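UBX domain-containing protein 7 (Homo sapiens, PDB 5X3P) links a subset of NEDD8-associated cullin-RING ligases to the segregase p97 as a ubiquitin-binding adapter, with its UBX domain, the part described here, mediating the p97 interaction. Local coordinates at residues A7-R12 with P73-F78; P24-L29 with T65-G70; F46-N51 with V77-R82; L11-G16 with V33-S38. The protein carries 1 engineered substitution. All coordinates share one frame; numbering follows the deposited sequence.

Contact 1 (A7-R12 with P73-F78); sequences AQLMLR and PQETVF
Over one face of the Arg12 guanidinium lies Phe78 CE1, 3.7 Å above the plane and offset toward the rim of the Arg12 group. The two planes are inclined at 61°, a tilted approach and not a flat stack, and Thr76 CG2 comes to the guanidinium obliquely. Nearer the backbone, Arg12 CB reaches Phe78 CD1 at 3.7 Å, and the arginine, bent at chi2 and chi3, runs beside the phenylalanine.

This pair closes the parallel core of a ubiquitin-like beta-grasp sheet, in which the first strand, 6-12, lies next to the last, 74-81. Backbone bonds run regularly from Gln8 N to Pro73 O as far as Arg12 N to Val77 O; among them Val77 N meets Met10 O at 2.6 Å. On the buried face, Leu11 CD2 rests 3.8 Å from Val77 CB, and Leu9 CD2 packs against Glu75 CB at 3.7 Å. The carboxylate of Glu75 turns away to a salt bridge with Arg55 and a bond from Cys72 N.

At the exposed end Gln8 and Gln74 point the same way. Gln8 CG stands anti to its carbonyl carbon (chi1 -73°), and the chain is extended beyond it. Gln74 NE2 gives its hydrogen to Gln8 OE1 at 2.9 Å, the N-H...O angle being 161° and the acceptor in the plane of the Gln74 amide.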
loop_
_atom_site.group_PDB
_atom_site.type_symbol
_atom_site.label_atom_id
_atom_site.label_comp_id
_atom_site.label_asym_id
_atom_site.label_seq_id
_atom_site.Cartn_x
_atom_site.Cartn_y
_atom_site.Cartn_z
ATOM N N ALA A 7 10.081 -2.564 -2.848
ATOM C CA ALA A 7 9.233 -2.075 -1.762
ATOM C C ALA A 7 8.814 -3.303 -0.980
ATOM O O ALA A 7 7.967 -4.071 -1.435
ATOM C CB ALA A 7 7.994 -1.371 -2.311
ATOM N N GLN A 8 9.428 -3.506 0.178
ATOM C CA GLN A 8 9.104 -4.628 1.026
ATOM C C GLN A 8 8.036 -4.128 1.958
ATOM O O GLN A 8 8.285 -3.258 2.795
ATOM C CB GLN A 8 10.333 -5.066 1.816
ATOM C CG GLN A 8 11.381 -5.797 0.977
ATOM C CD GLN A 8 12.686 -5.942 1.712
ATOM O OE1 GLN A 8 13.113 -5.026 2.445
ATOM N NE2 GLN A 8 13.333 -7.107 1.554
ATOM N N LEU A 9 6.837 -4.677 1.816
ATOM C CA LEU A 9 5.690 -4.125 2.510
ATOM C C LEU A 9 5.212 -5.045 3.616
ATOM O O LEU A 9 5.092 -6.252 3.404
ATOM C CB LEU A 9 4.546 -3.895 1.510
ATOM C CG LEU A 9 4.835 -2.968 0.323
ATOM C CD1 LEU A 9 3.605 -2.808 -0.559
ATOM C CD2 LEU A 9 5.268 -1.611 0.832
HETATM N N MSE A 10 4.949 -4.465 4.789
HETATM C CA MSE A 10 4.116 -5.091 5.806
HETATM C C MSE A 10 2.698 -4.513 5.686
HETATM O O MSE A 10 2.508 -3.299 5.802
HETATM C CB MSE A 10 4.659 -4.817 7.212
HETATM C CG MSE A 10 3.621 -5.104 8.332
HETATM SE SE MSE A 10 3.250 -7.026 8.500
HETATM C CE MSE A 10 4.904 -7.444 9.395
ATOM N N LEU A 11 1.711 -5.378 5.445
ATOM C CA LEU A 11 0.319 -4.943 5.366
ATOM C C LEU A 11 -0.396 -5.275 6.674
ATOM O O LEU A 11 -0.338 -6.405 7.167
ATOM C CB LEU A 11 -0.391 -5.608 4.190
ATOM C CG LEU A 11 0.334 -5.522 2.854
ATOM C CD1 LEU A 11 -0.481 -6.257 1.795
ATOM C CD2 LEU A 11 0.552 -4.062 2.454
ATOM N N ARG A 12 -1.042 -4.275 7.262
ATOM C CA ARG A 12 -1.706 -4.449 8.548
ATOM C C ARG A 12 -3.203 -4.251 8.326
ATOM O O ARG A 12 -3.656 -3.120 8.135
ATOM C CB ARG A 12 -1.174 -3.429 9.550
ATOM C CG ARG A 12 0.326 -3.516 9.812
ATOM C CD ARG A 12 0.647 -4.596 10.838
ATOM N NE ARG A 12 -0.070 -4.353 12.085
ATOM C CZ ARG A 12 0.336 -3.507 13.027
ATOM N NH1 ARG A 12 1.462 -2.820 12.867
ATOM N NH2 ARG A 12 -0.386 -3.345 14.131
ATOM N N PRO A 73 12.475 1.751 1.174
ATOM C CA PRO A 73 12.719 0.338 0.841
ATOM C C PRO A 73 11.829 -0.612 1.634
ATOM O O PRO A 73 11.495 -1.697 1.160
ATOM C CB PRO A 73 14.175 0.135 1.261
ATOM C CG PRO A 73 14.806 1.480 0.978
ATOM C CD PRO A 73 13.743 2.466 1.462
ATOM N N GLN A 74 11.445 -0.205 2.838
ATOM C CA GLN A 74 10.537 -1.002 3.643
ATOM C C GLN A 74 9.441 -0.097 4.171
ATOM O O GLN A 74 9.729 1.021 4.616
ATOM C CB GLN A 74 11.319 -1.627 4.798
ATOM C CG GLN A 74 12.521 -2.462 4.329
ATOM C CD GLN A 74 13.196 -3.162 5.481
ATOM O OE1 GLN A 74 13.236 -2.637 6.605
ATOM N NE2 GLN A 74 13.690 -4.371 5.231
ATOM N N GLU A 75 8.195 -0.574 4.116
ATOM C CA GLU A 75 7.046 0.207 4.567
ATOM C C GLU A 75 6.072 -0.653 5.316
ATOM O O GLU A 75 5.917 -1.842 5.015
ATOM C CB GLU A 75 6.307 0.811 3.368
ATOM C CG GLU A 75 7.122 1.788 2.568
ATOM C CD GLU A 75 7.142 3.164 3.216
ATOM O OE1 GLU A 75 6.419 3.367 4.217
ATOM O OE2 GLU A 75 7.849 4.076 2.718
ATOM N N THR A 76 5.392 -0.041 6.281
ATOM C CA THR A 76 4.261 -0.674 6.931
ATOM C C THR A 76 3.002 0.050 6.442
ATOM O O THR A 76 2.897 1.283 6.560
ATOM C CB THR A 76 4.367 -0.560 8.457
ATOM O OG1 THR A 76 5.485 -1.328 8.922
ATOM C CG2 THR A 76 3.098 -1.080 9.119
ATOM N N VAL A 77 2.063 -0.703 5.865
ATOM C CA VAL A 77 0.879 -0.100 5.265
ATOM C C VAL A 77 -0.350 -0.535 6.055
ATOM O O VAL A 77 -0.646 -1.736 6.138
ATOM C CB VAL A 77 0.698 -0.524 3.793
ATOM C CG1 VAL A 77 -0.526 0.180 3.186
ATOM C CG2 VAL A 77 1.942 -0.189 2.965
ATOM N N PHE A 78 -1.056 0.437 6.631
ATOM C CA PHE A 78 -2.319 0.160 7.309
ATOM C C PHE A 78 -3.483 0.234 6.337
ATOM O O PHE A 78 -3.626 1.206 5.602
ATOM C CB PHE A 78 -2.529 1.153 8.442
ATOM C CG PHE A 78 -1.507 1.033 9.518
ATOM C CD1 PHE A 78 -1.652 0.075 10.512
ATOM C CD2 PHE A 78 -0.378 1.848 9.528
ATOM C CE1 PHE A 78 -0.694 -0.063 11.512
ATOM C CE2 PHE A 78 0.588 1.712 10.528
ATOM C CZ PHE A 78 0.430 0.761 11.515
#

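Contact 2 (P24-L29 with T65-G70); sequences PEQAKL and TMQEAG. Engineered in segment 65-70: Met66 (natural residue Leu).
Thr65 meets the turn at Gln26 and Ala27 with its methyl group and keeps its hydroxyl for its own helix. With chi1 at 64°, OG1 sits between the backbone N and the carbonyl carbon, and CG2 falls anti to that carbon, 3.3 Å from Gln26 O. Thr65 OG1 accepts from Glu68 N at 2.9 Å, while Thr65 N donates to Glu68 OE1 at 2.8 Å. This reciprocal pair is a capping box at the start of the short helix 66-69, whose far end closes in a Schellman motif at Gly70.

The type I turn from Pro24 to Ala27 serves the next two amides. Met66 N bonds to Ala27 O at 2.8 Å, and Gln67 N to Glu25 O at 3.1 Å. Met66 is an engineered selenomethionine where the natural sequence has leucine. Its chain bends at chi2 (-77°), which turns SE toward Leu29 CD2, 4.1 Å away, and its CE touches Ala27 CB at 3.7 Å. Leu29 also rests its CD1 on Ala69 CB.

An alanine in place of Thr65 would probably leave Glu68 N without its capping acceptor and open a gap beside Gln26 O where the methyl had packed. The chemistry thus implies a shared duty: two amides of the first helical turn are satisfied by carbonyls of the turn before helix 29-38, a third by the cap, with apolar packing beneath.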
loop_
_atom_site.group_PDB
_atom_site.type_symbol
_atom_site.label_atom_id
_atom_site.label_comp_id
_atom_site.label_asym_id
_atom_site.label_seq_id
_atom_site.Cartn_x
_atom_site.Cartn_y
_atom_site.Cartn_z
ATOM N N PRO A 24 8.364 -4.774 -6.918
ATOM C CA PRO A 24 9.490 -4.041 -7.516
ATOM C C PRO A 24 9.238 -2.540 -7.375
ATOM O O PRO A 24 8.065 -2.126 -7.360
ATOM C CB PRO A 24 9.433 -4.447 -9.002
ATOM C CG PRO A 24 8.663 -5.753 -9.019
ATOM C CD PRO A 24 7.671 -5.646 -7.887
ATOM N N GLU A 25 10.295 -1.741 -7.263
ATOM C CA GLU A 25 10.146 -0.305 -7.032
ATOM C C GLU A 25 9.398 0.356 -8.180
ATOM O O GLU A 25 8.750 1.394 -7.987
ATOM C CB GLU A 25 11.519 0.353 -6.888
ATOM C CG GLU A 25 11.581 1.404 -5.813
ATOM C CD GLU A 25 12.937 2.093 -5.739
ATOM O OE1 GLU A 25 13.619 2.217 -6.786
ATOM O OE2 GLU A 25 13.313 2.508 -4.620
ATOM N N GLN A 26 9.492 -0.244 -9.371
ATOM C CA GLN A 26 8.828 0.294 -10.564
ATOM C C GLN A 26 7.372 -0.168 -10.686
ATOM O O GLN A 26 6.663 0.232 -11.607
ATOM C CB GLN A 26 9.609 -0.062 -11.834
ATOM C CG GLN A 26 11.004 0.576 -11.898
ATOM C CD GLN A 26 10.970 2.080 -11.696
ATOM O OE1 GLN A 26 11.690 2.627 -10.857
ATOM N NE2 GLN A 26 10.140 2.760 -12.471
ATOM N N ALA A 27 6.925 -1.016 -9.762
ATOM C CA ALA A 27 5.524 -1.395 -9.745
ATOM C C ALA A 27 4.692 -0.153 -9.445
ATOM O O ALA A 27 5.137 0.755 -8.716
ATOM C CB ALA A 27 5.266 -2.485 -8.710
ATOM N N LYS A 28 3.493 -0.094 -10.017
ATOM C CA LYS A 28 2.602 1.040 -9.796
ATOM C C LYS A 28 1.845 0.846 -8.496
ATOM O O LYS A 28 1.548 -0.295 -8.131
ATOM C CB LYS A 28 1.591 1.133 -10.934
ATOM C CG LYS A 28 2.208 1.355 -12.305
ATOM C CD LYS A 28 1.162 1.153 -13.389
ATOM C CE LYS A 28 1.705 1.583 -14.743
ATOM N NZ LYS A 28 0.797 1.164 -15.848
ATOM N N LEU A 29 1.496 1.948 -7.823
ATOM C CA LEU A 29 0.654 1.865 -6.616
ATOM C C LEU A 29 -0.574 0.971 -6.840
ATOM O O LEU A 29 -0.987 0.244 -5.945
ATOM C CB LEU A 29 0.190 3.254 -6.182
ATOM C CG LEU A 29 1.161 4.136 -5.406
ATOM C CD1 LEU A 29 0.435 5.402 -4.933
ATOM C CD2 LEU A 29 1.773 3.376 -4.209
ATOM N N THR A 65 4.437 4.996 -9.803
ATOM C CA THR A 65 5.169 3.850 -9.290
ATOM C C THR A 65 5.491 4.068 -7.835
ATOM O O THR A 65 5.393 5.193 -7.348
ATOM C CB THR A 65 6.502 3.664 -10.023
ATOM O OG1 THR A 65 7.329 4.797 -9.754
ATOM C CG2 THR A 65 6.292 3.512 -11.532
HETATM N N MSE A 66 5.908 2.997 -7.157
HETATM C CA MSE A 66 6.338 3.071 -5.763
HETATM C C MSE A 66 7.445 4.105 -5.605
HETATM O O MSE A 66 7.475 4.867 -4.625
HETATM C CB MSE A 66 6.883 1.712 -5.305
HETATM C CG MSE A 66 6.076 0.533 -5.766
HETATM SE SE MSE A 66 4.456 0.324 -4.694
HETATM C CE MSE A 66 3.548 -0.874 -5.916
ATOM N N GLN A 67 8.375 4.111 -6.559
ATOM C CA GLN A 67 9.481 5.069 -6.540
ATOM C C GLN A 67 8.967 6.491 -6.738
ATOM O O GLN A 67 9.395 7.414 -6.033
ATOM C CB GLN A 67 10.540 4.732 -7.608
ATOM C CG GLN A 67 11.702 5.725 -7.678
ATOM C CD GLN A 67 12.726 5.397 -8.777
ATOM O OE1 GLN A 67 12.916 4.241 -9.142
ATOM N NE2 GLN A 67 13.383 6.424 -9.302
ATOM N N GLU A 68 8.048 6.678 -7.692
ATOM C CA GLU A 68 7.460 8.007 -7.904
ATOM C C GLU A 68 6.653 8.459 -6.677
ATOM O O GLU A 68 6.600 9.648 -6.354
ATOM C CB GLU A 68 6.595 8.023 -9.171
ATOM C CG GLU A 68 7.401 8.159 -10.472
ATOM C CD GLU A 68 6.641 7.624 -11.660
ATOM O OE1 GLU A 68 5.599 6.977 -11.432
ATOM O OE2 GLU A 68 7.079 7.837 -12.817
ATOM N N ALA A 69 6.040 7.502 -5.987
ATOM C CA ALA A 69 5.267 7.799 -4.770
ATOM C C ALA A 69 6.186 8.168 -3.604
ATOM O O ALA A 69 5.739 8.716 -2.590
ATOM C CB ALA A 69 4.380 6.622 -4.408
ATOM N N GLY A 70 7.477 7.873 -3.751
ATOM C CA GLY A 70 8.446 8.169 -2.709
ATOM C C GLY A 70 8.485 7.171 -1.565
ATOM O O GLY A 70 8.943 7.503 -0.466
#

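Contact 3 (F46-N51 with V77-R82); sequences FELLTN and VFVQER
Leu49 and Phe78 form a hydrogen-bonded antiparallel pair, Phe78 N giving to Leu49 O at 2.7 Å and Leu49 N to Phe78 O. Glu47 and Gln80 repeat the exchange, fastening strand 46-50 to the last strand of the beta-grasp sheet. Past them a water lies 2.8 Å from both Glu47 OE2 and Glu81 O, at the end of strand 74-81.

Here Arg82 folds back over strand 46-50. Its chain is extended from CG to NE (chi3 179°), and one face of the guanidinium takes Glu47 CB 3.7 Å above its centre. NE bonds to Asn43 O and NH1 to Ser58 OG. Glu47 OE1 stays 4.4 Å from Arg82 NH1, well out of the guanidinium plane: charge alone. An alanine in place of Arg82 would probably leave Asn43 O and Ser58 OG without these donors and uncover Glu47 CB.

On the face turned to helix 29-38, Leu48 CB meets Val77 CG1 at 3.6 Å and its CD2 meets Val79 CG2 at 3.8 Å. On the other face the Gln80 side chain crosses that of Leu49 at about a right angle, amide against methyls, and Asn51 CB comes to the edge of the Phe78 ring, 3.4 Å from CE2. The Phe46 ring packs on Glu81, its edge at Gln80 O. The chemistry thus divides: apolar toward the helix, mixed opposite, polar and aromatic where strand 74-81 ends.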
loop_
_atom_site.group_PDB
_atom_site.type_symbol
_atom_site.label_atom_id
_atom_site.label_comp_id
_atom_site.label_asym_id
_atom_site.label_seq_id
_atom_site.Cartn_x
_atom_site.Cartn_y
_atom_site.Cartn_z
ATOM N N PHE A 46 -12.028 1.147 1.513
ATOM C CA PHE A 46 -10.769 1.169 2.280
ATOM C C PHE A 46 -9.678 1.978 1.586
ATOM O O PHE A 46 -9.673 2.104 0.358
ATOM C CB PHE A 46 -10.259 -0.252 2.537
ATOM C CG PHE A 46 -11.207 -1.089 3.347
ATOM C CD1 PHE A 46 -12.208 -1.828 2.723
ATOM C CD2 PHE A 46 -11.119 -1.113 4.732
ATOM C CE1 PHE A 46 -13.109 -2.589 3.476
ATOM C CE2 PHE A 46 -12.018 -1.859 5.497
ATOM C CZ PHE A 46 -13.013 -2.604 4.874
ATOM N N GLU A 47 -8.759 2.536 2.373
ATOM C CA GLU A 47 -7.640 3.303 1.820
ATOM C C GLU A 47 -6.369 2.808 2.498
ATOM O O GLU A 47 -6.436 2.090 3.514
ATOM C CB GLU A 47 -7.821 4.793 2.074
ATOM C CG GLU A 47 -7.955 5.185 3.561
ATOM C CD GLU A 47 -8.148 6.675 3.730
ATOM O OE1 GLU A 47 -7.425 7.436 3.057
ATOM O OE2 GLU A 47 -9.027 7.092 4.510
ATOM N N LEU A 48 -5.215 3.156 1.946
ATOM C CA LEU A 48 -3.962 2.667 2.499
ATOM C C LEU A 48 -3.224 3.858 3.105
ATOM O O LEU A 48 -3.234 4.953 2.540
ATOM C CB LEU A 48 -3.121 1.988 1.408
ATOM C CG LEU A 48 -3.925 0.969 0.592
ATOM C CD1 LEU A 48 -3.148 0.501 -0.631
ATOM C CD2 LEU A 48 -4.302 -0.211 1.464
ATOM N N LEU A 49 -2.613 3.652 4.266
ATOM C CA LEU A 49 -1.813 4.684 4.922
ATOM C C LEU A 49 -0.496 4.056 5.309
ATOM O O LEU A 49 -0.493 2.974 5.876
ATOM C CB LEU A 49 -2.505 5.198 6.183
ATOM C CG LEU A 49 -3.533 6.313 5.998
ATOM C CD1 LEU A 49 -4.880 5.738 5.601
ATOM C CD2 LEU A 49 -3.659 7.174 7.257
ATOM N N THR A 50 0.626 4.708 5.003
ATOM C CA THR A 50 1.916 4.177 5.449
ATOM C C THR A 50 2.194 4.707 6.835
ATOM O O THR A 50 1.764 5.811 7.168
ATOM C CB THR A 50 3.086 4.552 4.509
ATOM O OG1 THR A 50 3.187 5.983 4.420
ATOM C CG2 THR A 50 2.881 3.936 3.124
ATOM N N ASN A 51 2.930 3.943 7.639
ATOM C CA ASN A 51 3.202 4.372 9.016
ATOM C C ASN A 51 4.234 5.502 9.138
ATOM O O ASN A 51 3.936 6.583 9.647
ATOM C CB ASN A 51 3.635 3.195 9.894
ATOM C CG ASN A 51 3.636 3.555 11.377
ATOM O OD1 ASN A 51 2.794 4.327 11.837
ATOM N ND2 ASN A 51 4.597 3.021 12.120
ATOM N N VAL A 77 2.063 -0.703 5.865
ATOM C CA VAL A 77 0.879 -0.100 5.265
ATOM C C VAL A 77 -0.350 -0.535 6.055
ATOM O O VAL A 77 -0.646 -1.736 6.138
ATOM C CB VAL A 77 0.698 -0.524 3.793
ATOM C CG1 VAL A 77 -0.526 0.180 3.186
ATOM C CG2 VAL A 77 1.942 -0.189 2.965
ATOM N N PHE A 78 -1.056 0.437 6.631
ATOM C CA PHE A 78 -2.319 0.160 7.309
ATOM C C PHE A 78 -3.483 0.234 6.337
ATOM O O PHE A 78 -3.626 1.206 5.602
ATOM C CB PHE A 78 -2.529 1.153 8.442
ATOM C CG PHE A 78 -1.507 1.033 9.518
ATOM C CD1 PHE A 78 -1.652 0.075 10.512
ATOM C CD2 PHE A 78 -0.378 1.848 9.528
ATOM C CE1 PHE A 78 -0.694 -0.063 11.512
ATOM C CE2 PHE A 78 0.588 1.712 10.528
ATOM C CZ PHE A 78 0.430 0.761 11.515
ATOM N N VAL A 79 -4.313 -0.799 6.336
ATOM C CA VAL A 79 -5.548 -0.773 5.574
ATOM C C VAL A 79 -6.638 -0.226 6.498
ATOM O O VAL A 79 -6.954 -0.836 7.519
ATOM C CB VAL A 79 -5.902 -2.182 5.049
ATOM C CG1 VAL A 79 -7.156 -2.150 4.197
ATOM C CG2 VAL A 79 -4.744 -2.746 4.255
ATOM N N GLN A 80 -7.188 0.940 6.154
ATOM C CA GLN A 80 -8.183 1.614 6.994
ATOM C C GLN A 80 -9.487 1.738 6.247
ATOM O O GLN A 80 -9.492 1.866 5.025
ATOM C CB GLN A 80 -7.730 3.029 7.335
ATOM C CG GLN A 80 -6.658 3.124 8.375
ATOM C CD GLN A 80 -6.316 4.561 8.690
ATOM O OE1 GLN A 80 -7.043 5.488 8.316
ATOM N NE2 GLN A 80 -5.202 4.758 9.380
ATOM N N GLU A 81 -10.588 1.750 6.987
ATOM C CA GLU A 81 -11.892 2.014 6.391
ATOM C C GLU A 81 -11.984 3.518 6.125
ATOM O O GLU A 81 -11.577 4.330 6.980
ATOM C CB GLU A 81 -12.995 1.576 7.361
ATOM C CG GLU A 81 -14.362 1.389 6.728
ATOM C CD GLU A 81 -15.388 0.838 7.712
ATOM O OE1 GLU A 81 -16.322 1.585 8.073
ATOM O OE2 GLU A 81 -15.247 -0.335 8.122
ATOM N N ARG A 82 -12.487 3.906 4.951
ATOM C CA ARG A 82 -12.621 5.339 4.641
ATOM C C ARG A 82 -13.611 6.035 5.582
ATOM O O ARG A 82 -14.466 5.386 6.202
ATOM C CB ARG A 82 -13.007 5.557 3.170
ATOM C CG ARG A 82 -11.964 5.019 2.192
ATOM C CD ARG A 82 -12.367 5.256 0.746
ATOM N NE ARG A 82 -11.340 4.762 -0.177
ATOM C CZ ARG A 82 -10.324 5.484 -0.623
ATOM N NH1 ARG A 82 -10.195 6.741 -0.227
ATOM N NH2 ARG A 82 -9.435 4.944 -1.451
HETATM O O HOH W 1 -9.756 6.417 7.111
#

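Contact 4 (L11-G16 with V33-S38); sequences LRYPDG and VKHVQS
Leu11 and His35 make the closest touch between residues 11-16 and 33-38: Leu11 CD1 comes to the edge of the imidazole, near its plane, 3.7 Å from His35 CD2. A chi1 of 177° sets His35 CG anti to its backbone N, and the end of the side chain comes nearer to the strand. Leu11 CD1 also faces Val36 CG2 at 4.3 Å, a slacker contact. Tyr13 adds a further contact. Its ring slides past Val36 in the opposite sense, with Val36 CG1 at the ring edge, 4.1 Å from Tyr13 CE1. The tyrosine crosses His35 at about a right angle, its OH lying 4.0 Å from His35 CD2.

What joins the two polar tips is a third residue. Glu19 takes the Tyr13 hydroxyl on OE1 and His35 NE2 on OE2, so one carboxylate fixes both rings from the neighbouring strand and would probably draw the imidazole toward its protonated form.

From Tyr13 the chain turns away from helix 29-38 in a type I turn, closed by Gly16 N on Tyr13 O at 2.9 Å. By contrast, exposed Pro14 to Gly16 make no contact with residues 33-38; Pro14 and Asp15 touch Tyr41 instead. Gly16 has a phi of 104°, where a CB would press on the preceding carbonyl oxygen. On the helix, Ser38 OG turns back to His35 O at 2.9 Å.

The patch lies where helix 29-38 crosses the concave face of the beta-grasp sheet: Val36 continues onto Leu48 of strand 46-50, Tyr13 onto Val79 of strand 74-81, and His35 onto Ile21 of strand 18-24.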
loop_
_atom_site.group_PDB
_atom_site.type_symbol
_atom_site.label_atom_id
_atom_site.label_comp_id
_atom_site.label_asym_id
_atom_site.label_seq_id
_atom_site.Cartn_x
_atom_site.Cartn_y
_atom_site.Cartn_z
ATOM N N LEU A 11 1.711 -5.378 5.445
ATOM C CA LEU A 11 0.319 -4.943 5.366
ATOM C C LEU A 11 -0.396 -5.275 6.674
ATOM O O LEU A 11 -0.338 -6.405 7.167
ATOM C CB LEU A 11 -0.391 -5.608 4.190
ATOM C CG LEU A 11 0.334 -5.522 2.854
ATOM C CD1 LEU A 11 -0.481 -6.257 1.795
ATOM C CD2 LEU A 11 0.552 -4.062 2.454
ATOM N N ARG A 12 -1.042 -4.275 7.262
ATOM C CA ARG A 12 -1.706 -4.449 8.548
ATOM C C ARG A 12 -3.203 -4.251 8.326
ATOM O O ARG A 12 -3.656 -3.120 8.135
ATOM C CB ARG A 12 -1.174 -3.429 9.550
ATOM C CG ARG A 12 0.326 -3.516 9.812
ATOM C CD ARG A 12 0.647 -4.596 10.838
ATOM N NE ARG A 12 -0.070 -4.353 12.085
ATOM C CZ ARG A 12 0.336 -3.507 13.027
ATOM N NH1 ARG A 12 1.462 -2.820 12.867
ATOM N NH2 ARG A 12 -0.386 -3.345 14.131
ATOM N N TYR A 13 -3.955 -5.351 8.301
ATOM C CA TYR A 13 -5.399 -5.297 8.035
ATOM C C TYR A 13 -6.157 -4.993 9.317
ATOM O O TYR A 13 -5.676 -5.314 10.409
ATOM C CB TYR A 13 -5.867 -6.606 7.390
ATOM C CG TYR A 13 -5.243 -6.892 6.029
ATOM C CD1 TYR A 13 -5.739 -6.300 4.871
ATOM C CD2 TYR A 13 -4.173 -7.772 5.902
ATOM C CE1 TYR A 13 -5.174 -6.576 3.617
ATOM C CE2 TYR A 13 -3.604 -8.053 4.663
ATOM C CZ TYR A 13 -4.107 -7.452 3.529
ATOM O OH TYR A 13 -3.530 -7.736 2.309
ATOM N N PRO A 14 -7.347 -4.362 9.216
ATOM C CA PRO A 14 -7.881 -3.835 10.476
ATOM C C PRO A 14 -8.467 -4.917 11.394
ATOM O O PRO A 14 -8.797 -4.601 12.536
ATOM C CB PRO A 14 -8.975 -2.870 10.013
ATOM C CG PRO A 14 -9.502 -3.501 8.764
ATOM C CD PRO A 14 -8.290 -4.168 8.096
ATOM N N ASP A 15 -8.599 -6.152 10.911
ATOM C CA ASP A 15 -9.029 -7.251 11.779
ATOM C C ASP A 15 -7.847 -7.806 12.596
ATOM O O ASP A 15 -8.035 -8.620 13.512
ATOM C CB ASP A 15 -9.727 -8.359 10.975
ATOM C CG ASP A 15 -8.856 -8.926 9.859
ATOM O OD1 ASP A 15 -7.766 -8.375 9.598
ATOM O OD2 ASP A 15 -9.269 -9.932 9.238
ATOM N N GLY A 16 -6.636 -7.338 12.278
ATOM C CA GLY A 16 -5.429 -7.757 12.982
ATOM C C GLY A 16 -4.580 -8.738 12.195
ATOM O O GLY A 16 -3.502 -9.150 12.643
ATOM N N VAL A 33 -2.927 -1.544 -4.401
ATOM C CA VAL A 33 -4.364 -1.328 -4.213
ATOM C C VAL A 33 -5.149 -2.565 -4.621
ATOM O O VAL A 33 -6.052 -2.992 -3.903
ATOM C CB VAL A 33 -4.867 -0.100 -5.011
ATOM C CG1 VAL A 33 -6.401 0.005 -4.973
ATOM C CG2 VAL A 33 -4.250 1.179 -4.440
ATOM N N LYS A 34 -4.795 -3.138 -5.772
ATOM C CA LYS A 34 -5.478 -4.331 -6.270
ATOM C C LYS A 34 -5.190 -5.555 -5.406
ATOM O O LYS A 34 -6.059 -6.394 -5.201
ATOM C CB LYS A 34 -5.111 -4.614 -7.739
ATOM C CG LYS A 34 -5.870 -3.756 -8.773
ATOM C CD LYS A 34 -5.397 -4.025 -10.232
ATOM C CE LYS A 34 -5.559 -5.495 -10.667
ATOM N NZ LYS A 34 -4.346 -6.344 -10.421
ATOM N N HIS A 35 -3.969 -5.663 -4.892
ATOM C CA HIS A 35 -3.664 -6.769 -3.995
ATOM C C HIS A 35 -4.529 -6.728 -2.747
ATOM O O HIS A 35 -5.058 -7.752 -2.307
ATOM C CB HIS A 35 -2.198 -6.793 -3.583
ATOM C CG HIS A 35 -1.888 -7.886 -2.614
ATOM N ND1 HIS A 35 -1.774 -9.204 -2.998
ATOM C CD2 HIS A 35 -1.731 -7.870 -1.267
ATOM C CE1 HIS A 35 -1.525 -9.950 -1.936
ATOM N NE2 HIS A 35 -1.490 -9.165 -0.871
ATOM N N VAL A 36 -4.670 -5.542 -2.157
ATOM C CA VAL A 36 -5.486 -5.403 -0.954
ATOM C C VAL A 36 -6.968 -5.661 -1.256
ATOM O O VAL A 36 -7.697 -6.224 -0.436
ATOM C CB VAL A 36 -5.260 -4.020 -0.289
ATOM C CG1 VAL A 36 -6.267 -3.774 0.812
ATOM C CG2 VAL A 36 -3.830 -3.941 0.265
ATOM N N GLN A 37 -7.397 -5.248 -2.446
ATOM C CA GLN A 37 -8.752 -5.502 -2.930
ATOM C C GLN A 37 -9.037 -7.004 -3.036
ATOM O O GLN A 37 -10.101 -7.481 -2.631
ATOM C CB GLN A 37 -8.927 -4.835 -4.293
ATOM C CG GLN A 37 -10.355 -4.611 -4.718
ATOM C CD GLN A 37 -10.461 -3.404 -5.636
ATOM O OE1 GLN A 37 -10.887 -2.312 -5.214
ATOM N NE2 GLN A 37 -10.043 -3.583 -6.897
ATOM N N SER A 38 -8.081 -7.756 -3.568
ATOM C CA SER A 38 -8.258 -9.203 -3.690
ATOM C C SER A 38 -8.311 -9.879 -2.317
ATOM O O SER A 38 -8.794 -11.004 -2.200
ATOM C CB SER A 38 -7.138 -9.826 -4.522
ATOM O OG SER A 38 -6.039 -10.149 -3.685
#

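Contacts 1 and 3 share Val77 and Phe78, so strand 74-81 is the common centre: strand 6-12 lies parallel on one flank and strand 46-50 antiparallel on the other, and the centres of contacts 1 and 3 lie about 11 Å apart. Contact 4 starts from the strand of contact 1 and brings in the helix; its centre is about 8 Å from that of contact 3, which it meets where Arg12 O accepts from Val79 N at 3.0 Å. Contact 2 stands apart, about 18 Å from contact 4 between centres, across the middle of the domain. As in other UBX domains, p97 is probably met by the turn just past strand 46-50, including Pro53 and Arg54, beside contact 3.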